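Local coordinates for Alpha/beta hydrolase fold protein (Ochrobactrum, PDB 4G9E) that hydrolyses the lactone ring of N-acyl homoserine lactone signals, as an AHL-lactonase of the alpha/beta-hydrolase fold, at residues 31-37 against 58-63; 204-210 against 230-234; 215-221 against 242-248. All coordinates share one frame. Residues are numbered along the deposited sequence.

Interaction 1. Residues 31-37 against 58-63; sequences HGNSSSG and DLPGHG. With C4L (N-butanoyl-L-homoserine), chain C.
The carboxylate of D58 (chi1 m) binds the S36-G37 end of 31-37. D58 OD1 accepts from G37 N at 2.7 Å and from S36 OG at 2.9 Å. D58 OD2 makes a salt bridge to R18 and accepts from K64 N. H31 has chi1 p and its CA-to-CB bond points toward 58-63. H31 NE2 accepts a hydrogen bond from L59 N at 3.0 Å, almost linear. H31 ND1 donates to G32 O at 2.8 Å, so both ring nitrogens are engaged. Both segments are loops that follow parallel strands, 24-30 and 52-57, and each holds a type II turn, G32 to S35 and L59 to H62. The first carries the HG motif after strand 24-30, which in alpha/beta hydrolases commonly belongs to the oxyanion-hole loop. Here N33 holds the ligand: N33 N donates to O2 of C4L at 2.7 Å, and N33 ND2 to O4 of C4L at 2.9 Å. H62 (chi1 m) donates from ND1 to P60 O at 2.9 Å. Water 1 links H62 NE2 to N33 OD1, and water 2 links S35 O to G63 N. The H31 and H62 rings meet obliquely, centroids 5.2 Å apart and planes at 48°. G63 has positive phi, and a CB there would clash with S36 OG. The nearest CA pair is S36 and G63, 4.8 Å apart. L59 packs on Y80 and M84 of helix 77-91.

Interaction 2. Residues 204-210 against 230-234; sequences VAEAQLP and VKFGN
V204 (chi1 m) lies against two side chains of 230-234: its CG2 is 3.9 Å from V230 CG1, and its CB is 3.8 Å from F232 CD2. F232 (chi1 m) also rests on I211 and V213 of the neighbouring strand. V204 is in the last turn of helix 200-206. A207 is the first residue to leave helical phi/psi, and the chain then runs on to strand 211-216. Segment 230-234 has no regular structure. Its closest CA approaches are A205 to F232 at 4.2 Å and P210 to N234 at 5.1 Å. The segment thus fastens the helix end and the following connection in this alpha/beta-hydrolase fold, away from the ligand. The helix end supplies acceptors: G233 N donates to V204 O at 2.9 Å, and K231 NZ to A205 O at 2.8 Å. Further on, N234 (chi1 t) donates from ND2 to Q208 O at 3.0 Å. Water 3 donates to A207 O and L209 O, and takes a weak bond from N234 N. G233 fits closely, with its CA 3.3 Å from A207 O in a CA-H...O contact; a CB there would clash with that oxygen. P210 CA makes a similar contact to N234 O at 3.5 Å.

Interaction 3. Residues 215-221 against 242-248; sequences NGRDEPF and VIDNAGH. With C4L (N-butanoyl-L-homoserine), chain C.
Backbone hydrogen bonds set the register. The ends of strands 211-216 and 241-243 run parallel, N215 beside V242 (CA-CA 5.0 Å) and G216 beside I243 (4.7 Å). I243 N donates to N215 O at 2.8 Å, and R217 N to I243 O at 2.8 Å. A type I turn then runs from G216 to E219, and D218 N within it donates to A246 O at 2.9 Å. At G216 a CB would clash with A246 O and G247 O.

Charged side chains follow. R217 NE makes a salt bridge to D244 OD1 at 2.9 Å, and V242 CG1 lies over one face of the guanidinium. H248 ND1 donates to E219 OE1 at 2.6 Å. E219 OE2 accepts F221 N at 2.9 Å, which helps to hold the carboxylate in place. The two loops follow the last two parallel strands of an alpha/beta-hydrolase sheet, where such folds carry the acid and histidine of the catalytic triad. E219 and H248, with S102 on a likely nucleophile elbow, are consistent with a Ser-His-Glu triad. H248 (chi1 t) also contacts the ligand: NE2 donates to O1 of C4L at 2.8 Å.

Aromatic contact joins F221 (chi1 m) to H248, the phenyl edge toward the imidazole face, with centroids 4.7 Å apart and planes at 63°. O3 of C4L lies over a face of F221.

Water 4 accepts from G216 N and lies near G247 O and N215 OD1, which accepts from G125 N. Water 5 bridges R217 NH2, V242 O and D244 OD1.

In the fold
From the N terminus, interaction 1 comes first. It closes a loop that holds helices 41-45 and 47-51 and strand 52-57, and is complete before the others open. Interactions 2 and 3 cross: their segments alternate along the chain as 204-210, 215-221, 230-234, 242-248. Interaction 2 ties the end of helix 200-206 to the loop after helix 224-227, closing a loop with strand 211-216 inside. Interaction 3 closes the crossover of the beta-alpha-beta unit 211-216, 224-227, 241-243, the last strand at the sheet's edge. Interactions 1 and 3 do not touch, with nearest atoms about 6 Å apart, but both bind C4L. Interaction 2 lies across the chain's centre from interaction 1, their centres 26 Å apart.

Interaction 1. Residues 31-37 against 58-63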
# COMPACT_ATOMS: atom_id res chain seq x y z
N HIS A 31 -1.57 -1.98 3.19
CA HIS A 31 -2.55 -0.91 3.39
C HIS A 31 -1.92 0.47 3.54
O HIS A 31 -0.69 0.63 3.60
CB HIS A 31 -3.43 -1.24 4.59
CG HIS A 31 -2.70 -1.18 5.91
ND1 HIS A 31 -2.38 0.00 6.54
CD2 HIS A 31 -2.25 -2.18 6.71
CE1 HIS A 31 -1.75 -0.27 7.67
NE2 HIS A 31 -1.66 -1.58 7.80
N GLY A 32 -2.79 1.47 3.61
CA GLY A 32 -2.38 2.86 3.67
C GLY A 32 -2.30 3.45 5.07
O GLY A 32 -2.48 2.78 6.08
N ASN A 33 -2.01 4.75 5.09
CA ASN A 33 -1.87 5.51 6.32
C ASN A 33 -3.12 5.39 7.19
O ASN A 33 -4.23 5.71 6.74
CB ASN A 33 -1.64 6.97 5.93
CG ASN A 33 -1.27 7.86 7.09
OD1 ASN A 33 -1.70 7.66 8.23
ND2 ASN A 33 -0.48 8.88 6.80
N SER A 34 -2.94 4.91 8.42
CA SER A 34 -4.02 4.81 9.40
C SER A 34 -5.09 3.79 9.03
O SER A 34 -6.20 3.82 9.57
CB SER A 34 -4.65 6.19 9.68
OG SER A 34 -3.66 7.11 10.13
N SER A 35 -4.75 2.88 8.13
CA SER A 35 -5.70 1.85 7.71
C SER A 35 -5.31 0.50 8.32
O SER A 35 -4.66 0.45 9.37
CB SER A 35 -5.78 1.77 6.18
OG SER A 35 -6.88 0.99 5.77
N SER A 36 -5.72 -0.57 7.66
CA SER A 36 -5.52 -1.93 8.13
C SER A 36 -5.65 -2.87 6.93
O SER A 36 -6.31 -2.52 5.94
CB SER A 36 -6.60 -2.28 9.15
OG SER A 36 -6.67 -3.68 9.39
N GLY A 37 -5.04 -4.05 7.00
CA GLY A 37 -5.24 -5.06 5.98
C GLY A 37 -6.70 -5.48 5.83
O GLY A 37 -7.10 -6.02 4.79
N ASP A 58 -1.20 -6.09 9.00
CA ASP A 58 -1.32 -4.75 9.56
C ASP A 58 0.07 -4.22 9.89
O ASP A 58 0.85 -4.89 10.56
CB ASP A 58 -2.18 -4.77 10.82
CG ASP A 58 -3.63 -5.11 10.54
OD1 ASP A 58 -4.08 -4.90 9.40
OD2 ASP A 58 -4.34 -5.58 11.46
N LEU A 59 0.38 -3.03 9.39
CA LEU A 59 1.64 -2.40 9.75
C LEU A 59 1.73 -2.19 11.26
O LEU A 59 0.71 -2.03 11.93
CB LEU A 59 1.78 -1.04 9.07
CG LEU A 59 1.80 -1.01 7.55
CD1 LEU A 59 1.80 0.42 7.05
CD2 LEU A 59 2.99 -1.80 7.00
N PRO A 60 2.96 -2.19 11.80
CA PRO A 60 3.13 -1.76 13.19
C PRO A 60 2.37 -0.46 13.43
O PRO A 60 2.37 0.42 12.57
CB PRO A 60 4.64 -1.54 13.30
CG PRO A 60 5.21 -2.55 12.33
CD PRO A 60 4.24 -2.53 11.16
N GLY A 61 1.73 -0.35 14.59
CA GLY A 61 0.97 0.84 14.94
C GLY A 61 -0.41 0.94 14.31
O GLY A 61 -1.11 1.92 14.53
N HIS A 62 -0.80 -0.08 13.54
CA HIS A 62 -2.04 -0.06 12.78
C HIS A 62 -2.86 -1.32 13.02
O HIS A 62 -2.32 -2.38 13.33
CB HIS A 62 -1.73 0.03 11.28
CG HIS A 62 -1.14 1.33 10.84
ND1 HIS A 62 0.17 1.69 11.11
CD2 HIS A 62 -1.67 2.35 10.12
CE1 HIS A 62 0.40 2.88 10.58
NE2 HIS A 62 -0.69 3.30 9.98
N GLY A 63 -4.17 -1.20 12.84
CA GLY A 63 -5.04 -2.36 12.89
C GLY A 63 -4.87 -3.19 14.15
O GLY A 63 -4.86 -2.66 15.27
O1 C4L C . -3.71 6.97 2.17
C4 C4L C . -2.49 7.12 2.45
O2 C4L C . -1.73 6.18 2.77
C3 C4L C . -1.91 8.52 2.43
C2 C4L C . -2.69 9.44 1.49
C1 C4L C . -2.45 10.91 1.80
O3 C4L C . -3.10 11.27 3.03
N1 C4L C . -0.50 8.52 2.00
C5 C4L C . 0.51 8.71 2.86
O4 C4L C . 0.35 8.90 4.06
C6 C4L C . 1.90 8.69 2.28
C7 C4L C . 2.68 9.89 2.80
C8 C4L C . 2.10 11.22 2.33
O HOH W 1 0.22 6.00 9.55
O HOH W 2 -4.99 1.42 11.99

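Interaction 2. Residues 204-210 against 230-234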
# COMPACT_ATOMS: atom_id res chain seq x y z
N VAL A 204 11.99 3.89 -8.99
CA VAL A 204 11.04 3.36 -9.97
C VAL A 204 11.55 3.52 -11.40
O VAL A 204 11.23 2.70 -12.26
CB VAL A 204 9.60 3.90 -9.81
CG1 VAL A 204 9.06 3.60 -8.42
CG2 VAL A 204 9.48 5.38 -10.18
N ALA A 205 12.35 4.55 -11.65
CA ALA A 205 12.93 4.77 -12.98
C ALA A 205 13.89 3.65 -13.36
O ALA A 205 13.99 3.27 -14.52
CB ALA A 205 13.63 6.12 -13.05
N GLU A 206 14.60 3.14 -12.36
CA GLU A 206 15.69 2.19 -12.58
C GLU A 206 15.28 0.74 -12.34
O GLU A 206 16.00 -0.18 -12.74
CB GLU A 206 16.88 2.61 -11.72
CG GLU A 206 17.42 3.98 -12.13
CD GLU A 206 18.33 4.64 -11.09
OE1 GLU A 206 18.79 3.96 -10.15
OE2 GLU A 206 18.58 5.85 -11.24
N ALA A 207 14.12 0.53 -11.72
CA ALA A 207 13.66 -0.82 -11.40
C ALA A 207 13.29 -1.60 -12.65
O ALA A 207 12.60 -1.09 -13.53
CB ALA A 207 12.48 -0.74 -10.44
N GLN A 208 13.73 -2.84 -12.70
CA GLN A 208 13.48 -3.70 -13.88
C GLN A 208 12.17 -4.50 -13.78
O GLN A 208 11.63 -4.95 -14.78
CB GLN A 208 14.64 -4.69 -14.07
CG GLN A 208 15.98 -3.99 -14.17
CD GLN A 208 15.97 -3.17 -15.37
OE1 GLN A 208 15.68 -1.98 -15.35
NE2 GLN A 208 16.16 -3.82 -16.47
N LEU A 209 11.70 -4.74 -12.55
CA LEU A 209 10.48 -5.53 -12.40
C LEU A 209 9.27 -4.76 -12.93
O LEU A 209 9.29 -3.53 -13.02
CB LEU A 209 10.25 -5.95 -10.94
CG LEU A 209 9.46 -5.02 -10.02
CD1 LEU A 209 9.17 -5.69 -8.69
CD2 LEU A 209 10.18 -3.70 -9.83
N PRO A 210 8.21 -5.48 -13.30
CA PRO A 210 7.01 -4.77 -13.75
C PRO A 210 6.41 -3.95 -12.62
O PRO A 210 6.20 -4.45 -11.52
CB PRO A 210 6.05 -5.91 -14.12
CG PRO A 210 6.92 -7.11 -14.34
CD PRO A 210 8.05 -6.94 -13.37
N VAL A 230 5.65 10.30 -14.61
CA VAL A 230 6.74 9.64 -13.91
C VAL A 230 7.39 8.58 -14.80
O VAL A 230 6.70 7.82 -15.48
CB VAL A 230 6.25 8.99 -12.60
CG1 VAL A 230 7.33 8.10 -11.99
CG2 VAL A 230 5.80 10.06 -11.61
N LYS A 231 8.72 8.54 -14.79
CA LYS A 231 9.46 7.54 -15.55
C LYS A 231 9.56 6.24 -14.76
O LYS A 231 10.04 6.22 -13.63
CB LYS A 231 10.86 8.02 -15.91
CG LYS A 231 11.64 7.01 -16.74
CD LYS A 231 13.14 7.23 -16.66
CE LYS A 231 13.88 6.11 -17.38
NZ LYS A 231 13.51 4.77 -16.85
N PHE A 232 9.11 5.15 -15.37
CA PHE A 232 9.24 3.82 -14.79
C PHE A 232 10.14 2.96 -15.67
O PHE A 232 10.06 3.04 -16.90
CB PHE A 232 7.88 3.14 -14.67
CG PHE A 232 6.94 3.80 -13.70
CD1 PHE A 232 6.10 4.82 -14.11
CD2 PHE A 232 6.90 3.39 -12.37
CE1 PHE A 232 5.24 5.43 -13.22
CE2 PHE A 232 6.04 3.99 -11.48
CZ PHE A 232 5.21 5.02 -11.90
N GLY A 233 10.97 2.13 -15.05
CA GLY A 233 11.82 1.23 -15.81
C GLY A 233 11.03 0.25 -16.67
O GLY A 233 11.43 -0.06 -17.79
N ASN A 234 9.91 -0.23 -16.15
CA ASN A 234 9.13 -1.27 -16.80
C ASN A 234 7.66 -1.10 -16.41
O ASN A 234 7.15 -1.81 -15.55
CB ASN A 234 9.65 -2.63 -16.37
CG ASN A 234 8.95 -3.78 -17.05
OD1 ASN A 234 8.17 -3.59 -17.99
ND2 ASN A 234 9.23 -4.99 -16.58
O HOH W 3 9.76 -0.70 -13.35

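Interaction 3. Residues 215-221 against 242-248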
# COMPACT_ATOMS: atom_id res chain seq x y z
N ASN A 215 -5.15 4.01 -10.61
CA ASN A 215 -5.73 5.02 -9.72
C ASN A 215 -7.17 5.32 -10.08
O ASN A 215 -7.59 5.14 -11.22
CB ASN A 215 -4.95 6.33 -9.79
CG ASN A 215 -3.67 6.26 -9.01
OD1 ASN A 215 -3.69 6.30 -7.78
ND2 ASN A 215 -2.56 6.11 -9.71
N GLY A 216 -7.92 5.81 -9.09
CA GLY A 216 -9.24 6.36 -9.35
C GLY A 216 -9.15 7.74 -9.99
O GLY A 216 -8.32 8.56 -9.59
N ARG A 217 -10.01 8.00 -10.96
CA ARG A 217 -10.00 9.27 -11.68
C ARG A 217 -10.23 10.46 -10.74
O ARG A 217 -9.70 11.55 -10.97
CB ARG A 217 -11.08 9.27 -12.78
CG ARG A 217 -11.19 10.58 -13.54
CD ARG A 217 -11.99 10.42 -14.83
NE ARG A 217 -11.26 9.60 -15.80
CZ ARG A 217 -10.23 10.03 -16.52
NH1 ARG A 217 -9.80 11.28 -16.39
NH2 ARG A 217 -9.61 9.21 -17.36
N ASP A 218 -11.02 10.24 -9.70
CA ASP A 218 -11.38 11.32 -8.78
C ASP A 218 -10.48 11.32 -7.55
O ASP A 218 -10.87 11.79 -6.48
CB ASP A 218 -12.86 11.19 -8.41
CG ASP A 218 -13.75 11.21 -9.63
OD1 ASP A 218 -13.46 12.00 -10.55
OD2 ASP A 218 -14.70 10.41 -9.68
N GLU A 219 -9.27 10.81 -7.71
CA GLU A 219 -8.24 10.86 -6.66
C GLU A 219 -8.20 12.22 -5.98
O GLU A 219 -7.93 13.23 -6.63
CB GLU A 219 -6.87 10.59 -7.28
CG GLU A 219 -6.24 9.29 -6.86
CD GLU A 219 -5.88 9.26 -5.38
OE1 GLU A 219 -5.57 8.16 -4.88
OE2 GLU A 219 -5.91 10.32 -4.71
N PRO A 220 -8.46 12.27 -4.66
CA PRO A 220 -8.40 13.54 -3.93
C PRO A 220 -7.01 13.87 -3.39
O PRO A 220 -6.80 15.01 -2.97
CB PRO A 220 -9.35 13.30 -2.75
CG PRO A 220 -9.25 11.83 -2.50
CD PRO A 220 -9.05 11.19 -3.85
N PHE A 221 -6.10 12.90 -3.40
CA PHE A 221 -4.77 13.10 -2.81
C PHE A 221 -3.66 13.15 -3.85
O PHE A 221 -2.67 13.84 -3.67
CB PHE A 221 -4.44 11.97 -1.83
CG PHE A 221 -5.32 11.94 -0.62
CD1 PHE A 221 -5.19 12.90 0.37
CD2 PHE A 221 -6.26 10.95 -0.46
CE1 PHE A 221 -6.00 12.87 1.50
CE2 PHE A 221 -7.08 10.92 0.66
CZ PHE A 221 -6.95 11.88 1.63
N VAL A 242 -6.43 4.48 -15.16
CA VAL A 242 -7.35 5.32 -14.42
C VAL A 242 -8.75 4.71 -14.47
O VAL A 242 -9.26 4.37 -15.55
CB VAL A 242 -7.36 6.76 -14.98
CG1 VAL A 242 -8.39 7.61 -14.27
CG2 VAL A 242 -5.97 7.38 -14.85
N ILE A 243 -9.37 4.57 -13.31
CA ILE A 243 -10.71 4.01 -13.17
C ILE A 243 -11.72 5.11 -12.88
O ILE A 243 -11.58 5.85 -11.91
CB ILE A 243 -10.73 2.97 -12.03
CG1 ILE A 243 -9.81 1.79 -12.37
CG2 ILE A 243 -12.16 2.52 -11.75
CD1 ILE A 243 -9.58 0.84 -11.22
N ASP A 244 -12.73 5.23 -13.72
CA ASP A 244 -13.78 6.22 -13.51
C ASP A 244 -14.59 5.90 -12.26
O ASP A 244 -14.69 4.74 -11.86
CB ASP A 244 -14.74 6.27 -14.70
CG ASP A 244 -14.08 6.74 -15.99
OD1 ASP A 244 -12.93 7.22 -15.94
OD2 ASP A 244 -14.74 6.65 -17.05
N ASN A 245 -15.17 6.92 -11.65
CA ASN A 245 -16.09 6.72 -10.53
C ASN A 245 -15.42 6.05 -9.35
O ASN A 245 -16.01 5.21 -8.67
CB ASN A 245 -17.31 5.89 -10.95
CG ASN A 245 -17.99 6.45 -12.17
OD1 ASN A 245 -18.27 5.73 -13.12
ND2 ASN A 245 -18.23 7.75 -12.15
N ALA A 246 -14.17 6.42 -9.14
CA ALA A 246 -13.43 5.96 -7.98
C ALA A 246 -12.45 7.05 -7.58
O ALA A 246 -12.03 7.85 -8.41
CB ALA A 246 -12.68 4.68 -8.28
N GLY A 247 -12.08 7.07 -6.31
CA GLY A 247 -11.12 8.03 -5.81
C GLY A 247 -9.85 7.35 -5.32
O GLY A 247 -9.13 6.72 -6.10
N HIS A 248 -9.58 7.48 -4.03
CA HIS A 248 -8.33 7.01 -3.46
C HIS A 248 -8.27 5.49 -3.26
O HIS A 248 -7.18 4.95 -3.10
CB HIS A 248 -8.12 7.67 -2.10
CG HIS A 248 -6.73 7.54 -1.55
ND1 HIS A 248 -5.59 7.85 -2.28
CD2 HIS A 248 -6.29 7.20 -0.32
CE1 HIS A 248 -4.52 7.69 -1.52
NE2 HIS A 248 -4.92 7.30 -0.32
O1 C4L C . -3.71 6.97 2.17
C4 C4L C . -2.49 7.12 2.45
O2 C4L C . -1.73 6.18 2.77
C3 C4L C . -1.91 8.52 2.43
C2 C4L C . -2.69 9.44 1.49
C1 C4L C . -2.45 10.91 1.80
O3 C4L C . -3.10 11.27 3.03
N1 C4L C . -0.50 8.52 2.00
C5 C4L C . 0.51 8.71 2.86
O4 C4L C . 0.35 8.90 4.06
C6 C4L C . 1.90 8.69 2.28
C7 C4L C . 2.68 9.89 2.80
C8 C4L C . 2.10 11.22 2.33
O HOH W 4 -6.32 5.75 -6.64
O HOH W 5 -10.42 6.42 -17.32
O HOH W 6 -14.69 9.66 -12.43